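Local atomic coordinates of flower-specific gamma-thionin-like protein/acidic protein (Solanum lycopersicum, PDB entry 4UJ0), a protein that binds phosphatidylinositol (4,5)-bisphosphate through a dimeric cationic grip and so mediates cell lysis, as an antimicrobial plant defensin. Residues A[2-7]-A[44-49]; A[17-22]-A[34-39]. One frame throughout, in Å; residues are numbered along the deposited sequence.

Overall arrangement
The chain is the defensin (gamma-thionin) domain of a longer protein: a three-stranded antiparallel sheet, with strand order 4-8, 43-48, 33-36, tied to helix 19-28 by disulfides. Interaction 1 pairs one edge strand with the central one near the two chain ends; interaction 2, whose segments lie between those of interaction 1 in sequence, sets the start of the helix against the other edge strand. Their centres are 14 Å apart, on opposite sides of the chain's centre. Strand 43-48 connects them: Leu44 N lies 2.8 Å from His35 O, a probable hydrogen bond. The side chains of Lys6 and His35 each lie about 3 Å from bound acetate, probably from the crystallisation liquor.

Interaction 1: residues A[2-7]-A[44-49]; sequences QQICKA and LCTKPC
Strands 4-7 and 44-48 run antiparallel, their axes 152° apart and 4.4 Å at closest approach, as an edge and the central strand of the cysteine-stabilised defensin sheet. Cys5 with Lys47 and Ala7 with Cys45 form hydrogen-bonded pairs, each closed by two backbone bonds; Ile4 is opposite Pro48 in register, their side chains diverging, and Lys6 faces Thr46, both non-hydrogen-bonded pairs. A fifth bond, Cys49 N to Gln3 O (2.8 Å), comes in above the carbonyl plane. A disulfide, Cys5 SG to Cys49 SG 2.0 Å, ties the C-terminal residue Cys49 to strand 4-7, each sulfur anti to its own carbonyl carbon. On the face of Lys6 and Thr46, the lysine chain leaves anti to its backbone N, bends at chi3 (51°) and crosses Leu44 obliquely, Lys6 CD 3.8 Å from Leu44 CD1. Ile4 CG2 reaches Thr46 CB at 3.6 Å. Gln2 runs beside Pro48, with Gln2 NE2 3.3 Å from both Pro48 CB and Pro48 CG. On the face that carries Cys5, Ala7 and Cys45, Lys47 makes a cation-pi contact with Phe31. One water joins the segments near the chain ends, donating to Gln3 O and, at 2.5 Å, to Cys49 OXT.

Interaction 2: residues A[17-22]-A[34-39]; sequences FMDSSC and GHCSKL
Helix 19-28 begins against strand 33-36 at the helix-sheet interface of the cysteine-stabilised alpha-beta defensin fold, Asp19 lying nearest His35 with their CA atoms 4.5 Å apart. Met18 is the N-cap residue, its carbonyl accepting weak bonds from Ser21 N and Cys22 N, so Asp19 stands in the first turn. From Asp19 CB the chain sets CG anti to the carbonyl carbon (chi1 -76°), which swings the carboxylate over to the strand. Asp19 CG passes alongside His35 CB at 3.8 Å. At the tip the two oxygens divide: OD1 takes the backbone N-H of Cys36 in a nearly straight bond, Cys36 N to Asp19 OD1 2.8 Å with 162° at the hydrogen. The same oxygen lies 3.5 Å from Cys36 CB, and OD2 sits beside His35 CB. The donor approaches from above the carboxylate plane, 47° out of it. The carboxylate and imidazole planes are steeply inclined to each other. His35 CG stands in the crowded position between its backbone N and carbonyl carbon, and the ring leads away from the helix segment. The aspartate, near the helix N-terminus, would probably be stabilised as an anion by the helix dipole.

Two half-cystines pack beside this bond. Cys36 SG, anti to its carbonyl carbon, turns toward the helix entry and lies 3.5 Å from Phe17 N. Cys22 SG, anti to its backbone N, points at the strand and rests 3.5 Å from His35 N, beside the side-chain-free Gly34.

Both sulfurs are cross-linked, Cys36 to Cys16 just before the helix and Cys22 to Cys43 on the central strand. His35 also packs on Leu44 and Thr46. The helix start lies against edge strand 33-36, with the central strand 43-48 next to that strand in the sheet.

Interaction 1: residues A[2-7]-A[44-49]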
loop_
_atom_site.group_PDB
_atom_site.type_symbol
_atom_site.label_atom_id
_atom_site.label_comp_id
_atom_site.label_asym_id
_atom_site.label_seq_id
_atom_site.Cartn_x
_atom_site.Cartn_y
_atom_site.Cartn_z
ATOM N N GLN A 2 -3.653 -14.229 10.968
ATOM C CA GLN A 2 -3.913 -12.798 11.108
ATOM C C GLN A 2 -4.728 -12.277 9.931
ATOM O O GLN A 2 -4.319 -12.422 8.778
ATOM C CB GLN A 2 -2.597 -12.016 11.187
ATOM C CG GLN A 2 -2.320 -11.363 12.537
ATOM C CD GLN A 2 -0.934 -10.739 12.611
ATOM O OE1 GLN A 2 0.026 -11.236 12.016
ATOM N NE2 GLN A 2 -0.830 -9.632 13.327
ATOM N N GLN A 3 -5.877 -11.672 10.223
ATOM C CA GLN A 3 -6.691 -11.026 9.193
ATOM C C GLN A 3 -6.030 -9.705 8.812
ATOM O O GLN A 3 -5.562 -8.981 9.672
ATOM C CB GLN A 3 -8.101 -10.757 9.720
ATOM C CG GLN A 3 -9.068 -10.158 8.708
ATOM C CD GLN A 3 -10.477 -9.995 9.276
ATOM O OE1 GLN A 3 -10.659 -9.871 10.481
ATOM N NE2 GLN A 3 -11.472 -9.990 8.403
ATOM N N ILE A 4 -6.016 -9.385 7.524
ATOM C CA ILE A 4 -5.332 -8.185 7.032
ATOM C C ILE A 4 -6.318 -7.124 6.552
ATOM O O ILE A 4 -7.238 -7.420 5.785
ATOM C CB ILE A 4 -4.390 -8.540 5.872
ATOM C CG1 ILE A 4 -3.356 -9.576 6.323
ATOM C CG2 ILE A 4 -3.714 -7.270 5.315
ATOM C CD1 ILE A 4 -2.443 -9.116 7.451
ATOM N N CYS A 5 -6.129 -5.895 7.027
ATOM C CA CYS A 5 -6.966 -4.765 6.648
ATOM C C CYS A 5 -6.221 -3.909 5.641
ATOM O O CYS A 5 -5.000 -3.831 5.682
ATOM C CB CYS A 5 -7.292 -3.919 7.864
ATOM S SG CYS A 5 -8.772 -4.492 8.722
ATOM N N LYS A 6 -6.964 -3.247 4.764
ATOM C CA LYS A 6 -6.364 -2.514 3.670
ATOM C C LYS A 6 -6.963 -1.123 3.543
ATOM O O LYS A 6 -8.175 -0.957 3.700
ATOM C CB LYS A 6 -6.672 -3.309 2.402
ATOM C CG LYS A 6 -5.900 -2.966 1.200
ATOM C CD LYS A 6 -6.149 -4.038 0.119
ATOM C CE LYS A 6 -7.638 -4.290 -0.112
ATOM N NZ LYS A 6 -7.902 -5.232 -1.252
ATOM N N ALA A 7 -6.135 -0.149 3.173
ATOM C CA ALA A 7 -6.571 1.221 2.913
ATOM C C ALA A 7 -5.681 1.846 1.834
ATOM O O ALA A 7 -4.498 1.509 1.723
ATOM C CB ALA A 7 -6.497 2.049 4.180
ATOM N N LEU A 44 -1.999 0.242 -2.165
ATOM C CA LEU A 44 -2.901 -0.199 -1.093
ATOM C C LEU A 44 -2.071 -0.623 0.101
ATOM O O LEU A 44 -1.271 -1.545 0.006
ATOM C CB LEU A 44 -3.762 -1.380 -1.556
ATOM C CG LEU A 44 -4.633 -1.072 -2.775
ATOM C CD1 LEU A 44 -5.504 -2.277 -3.156
ATOM C CD2 LEU A 44 -5.489 0.152 -2.492
ATOM N N CYS A 45 -2.255 0.070 1.215
ATOM C CA CYS A 45 -1.509 -0.241 2.426
ATOM C C CYS A 45 -2.242 -1.302 3.221
ATOM O O CYS A 45 -3.466 -1.302 3.256
ATOM C CB CYS A 45 -1.343 1.011 3.275
ATOM S SG CYS A 45 -0.442 2.363 2.467
ATOM N N THR A 46 -1.472 -2.167 3.880
ATOM C CA THR A 46 -2.022 -3.284 4.621
ATOM C C THR A 46 -1.452 -3.380 6.039
ATOM O O THR A 46 -0.274 -3.091 6.289
ATOM C CB THR A 46 -1.755 -4.607 3.862
ATOM O OG1 THR A 46 -0.348 -4.728 3.569
ATOM C CG2 THR A 46 -2.554 -4.629 2.557
ATOM N N LYS A 47 -2.305 -3.800 6.970
ATOM C CA LYS A 47 -1.875 -4.101 8.332
ATOM C C LYS A 47 -2.857 -5.086 8.929
ATOM O O LYS A 47 -3.999 -5.208 8.474
ATOM C CB LYS A 47 -1.810 -2.822 9.182
ATOM C CG LYS A 47 -3.169 -2.116 9.327
ATOM C CD LYS A 47 -3.224 -1.177 10.519
ATOM C CE LYS A 47 -2.318 0.011 10.369
ATOM N NZ LYS A 47 -2.578 1.033 11.441
ATOM N N PRO A 48 -2.426 -5.810 9.955
ATOM C CA PRO A 48 -3.345 -6.686 10.672
ATOM C C PRO A 48 -4.543 -5.903 11.186
ATOM O O PRO A 48 -4.406 -4.795 11.710
ATOM C CB PRO A 48 -2.486 -7.202 11.837
ATOM C CG PRO A 48 -1.070 -7.071 11.329
ATOM C CD PRO A 48 -1.072 -5.819 10.540
ATOM N N CYS A 49 -5.726 -6.468 10.994
ATOM C CA CYS A 49 -6.939 -5.872 11.526
ATOM C C CYS A 49 -6.904 -5.971 13.037
ATOM O O CYS A 49 -7.402 -5.098 13.741
ATOM C CB CYS A 49 -8.171 -6.627 11.033
ATOM S SG CYS A 49 -8.494 -6.438 9.294
ATOM O OXT CYS A 49 -6.401 -6.954 13.575
HETATM O O HOH W 1 -5.793 -9.186 12.642
#

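Interaction 2: residues A[17-22]-A[34-39]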
loop_
_atom_site.group_PDB
_atom_site.type_symbol
_atom_site.label_atom_id
_atom_site.label_comp_id
_atom_site.label_asym_id
_atom_site.label_seq_id
_atom_site.Cartn_x
_atom_site.Cartn_y
_atom_site.Cartn_z
ATOM N N PHE A 17 3.015 0.792 -9.861
ATOM C CA PHE A 17 3.456 -0.354 -10.650
ATOM C C PHE A 17 4.360 -1.272 -9.837
ATOM O O PHE A 17 4.326 -2.483 -10.029
ATOM C CB PHE A 17 4.188 0.087 -11.932
ATOM C CG PHE A 17 3.300 0.780 -12.917
ATOM C CD1 PHE A 17 2.520 0.047 -13.807
ATOM C CD2 PHE A 17 3.256 2.164 -12.968
ATOM C CE1 PHE A 17 1.713 0.695 -14.727
ATOM C CE2 PHE A 17 2.451 2.816 -13.885
ATOM C CZ PHE A 17 1.672 2.085 -14.756
ATOM N N MET A 18 5.166 -0.711 -8.932
ATOM C CA MET A 18 6.100 -1.519 -8.148
ATOM C C MET A 18 5.639 -1.660 -6.699
ATOM O O MET A 18 5.588 -0.686 -5.934
ATOM C CB MET A 18 7.502 -0.905 -8.165
ATOM C CG MET A 18 8.127 -0.821 -9.538
ATOM S SD MET A 18 9.645 0.154 -9.496
ATOM C CE MET A 18 10.058 0.171 -11.238
ATOM N N ASP A 19 5.298 -2.884 -6.317
ATOM C CA ASP A 19 4.875 -3.136 -4.944
ATOM C C ASP A 19 5.880 -2.604 -3.927
ATOM O O ASP A 19 5.496 -2.078 -2.874
ATOM C CB ASP A 19 4.721 -4.635 -4.692
ATOM C CG ASP A 19 3.461 -5.212 -5.297
ATOM O OD1 ASP A 19 2.652 -4.458 -5.867
ATOM O OD2 ASP A 19 3.270 -6.439 -5.171
ATOM N N SER A 20 7.169 -2.777 -4.229
ATOM C CA SER A 20 8.226 -2.457 -3.269
ATOM C C SER A 20 8.213 -0.983 -2.888
ATOM O O SER A 20 8.483 -0.629 -1.740
ATOM C CB SER A 20 9.609 -2.863 -3.808
ATOM O OG SER A 20 9.839 -2.353 -5.111
ATOM N N SER A 21 7.879 -0.131 -3.845
ATOM C CA SER A 21 7.818 1.307 -3.613
ATOM C C SER A 21 6.598 1.636 -2.741
ATOM O O SER A 21 6.693 2.371 -1.763
ATOM C CB SER A 21 7.746 2.028 -4.952
ATOM O OG SER A 21 7.576 3.417 -4.773
ATOM N N CYS A 22 5.457 1.072 -3.105
ATOM C CA CYS A 22 4.230 1.237 -2.330
ATOM C C CYS A 22 4.463 0.788 -0.872
ATOM O O CYS A 22 4.080 1.468 0.086
ATOM C CB CYS A 22 3.117 0.399 -2.976
ATOM S SG CYS A 22 1.566 0.287 -2.042
ATOM N N GLY A 34 2.323 -3.152 1.965
ATOM C CA GLY A 34 1.514 -2.545 0.928
ATOM C C GLY A 34 1.804 -3.167 -0.427
ATOM O O GLY A 34 2.849 -3.774 -0.656
ATOM N N HIS A 35 0.861 -3.022 -1.336
ATOM C CA HIS A 35 1.035 -3.542 -2.681
ATOM C C HIS A 35 0.191 -2.730 -3.649
ATOM O O HIS A 35 -0.791 -2.085 -3.256
ATOM C CB HIS A 35 0.617 -5.014 -2.734
ATOM C CG HIS A 35 -0.834 -5.222 -2.434
ATOM N ND1 HIS A 35 -1.321 -5.358 -1.151
ATOM C CD2 HIS A 35 -1.910 -5.276 -3.256
ATOM C CE1 HIS A 35 -2.635 -5.509 -1.195
ATOM N NE2 HIS A 35 -3.014 -5.449 -2.459
ATOM N N CYS A 36 0.591 -2.751 -4.914
ATOM C CA CYS A 36 -0.164 -2.099 -5.971
ATOM C C CYS A 36 -1.362 -2.940 -6.330
ATOM O O CYS A 36 -1.264 -4.169 -6.432
ATOM C CB CYS A 36 0.693 -1.934 -7.223
ATOM S SG CYS A 36 2.187 -0.971 -6.964
ATOM N N SER A 37 -2.497 -2.284 -6.528
ATOM C CA SER A 37 -3.612 -2.951 -7.170
ATOM C C SER A 37 -3.275 -2.994 -8.663
ATOM O O SER A 37 -3.115 -1.957 -9.291
ATOM C CB SER A 37 -4.936 -2.232 -6.886
ATOM O OG SER A 37 -4.974 -0.922 -7.404
ATOM N N LYS A 38 -3.101 -4.197 -9.212
ATOM C CA LYS A 38 -2.758 -4.337 -10.629
ATOM C C LYS A 38 -3.881 -3.743 -11.464
ATOM O O LYS A 38 -3.692 -3.370 -12.621
ATOM C CB LYS A 38 -2.550 -5.807 -10.996
ATOM C CG LYS A 38 -1.377 -6.458 -10.292
ATOM C CD LYS A 38 -0.982 -7.764 -10.955
ATOM C CE LYS A 38 0.137 -8.461 -10.195
ATOM N NZ LYS A 38 -0.296 -8.944 -8.844
ATOM N N LEU A 39 -5.040 -3.628 -10.827
ATOM C CA LEU A 39 -6.275 -3.196 -11.459
ATOM C C LEU A 39 -6.261 -1.701 -11.760
ATOM O O LEU A 39 -6.233 -1.277 -12.918
ATOM C CB LEU A 39 -7.440 -3.495 -10.507
ATOM C CG LEU A 39 -7.351 -4.817 -9.730
ATOM C CD1 LEU A 39 -8.542 -4.986 -8.792
ATOM C CD2 LEU A 39 -7.254 -5.991 -10.696
#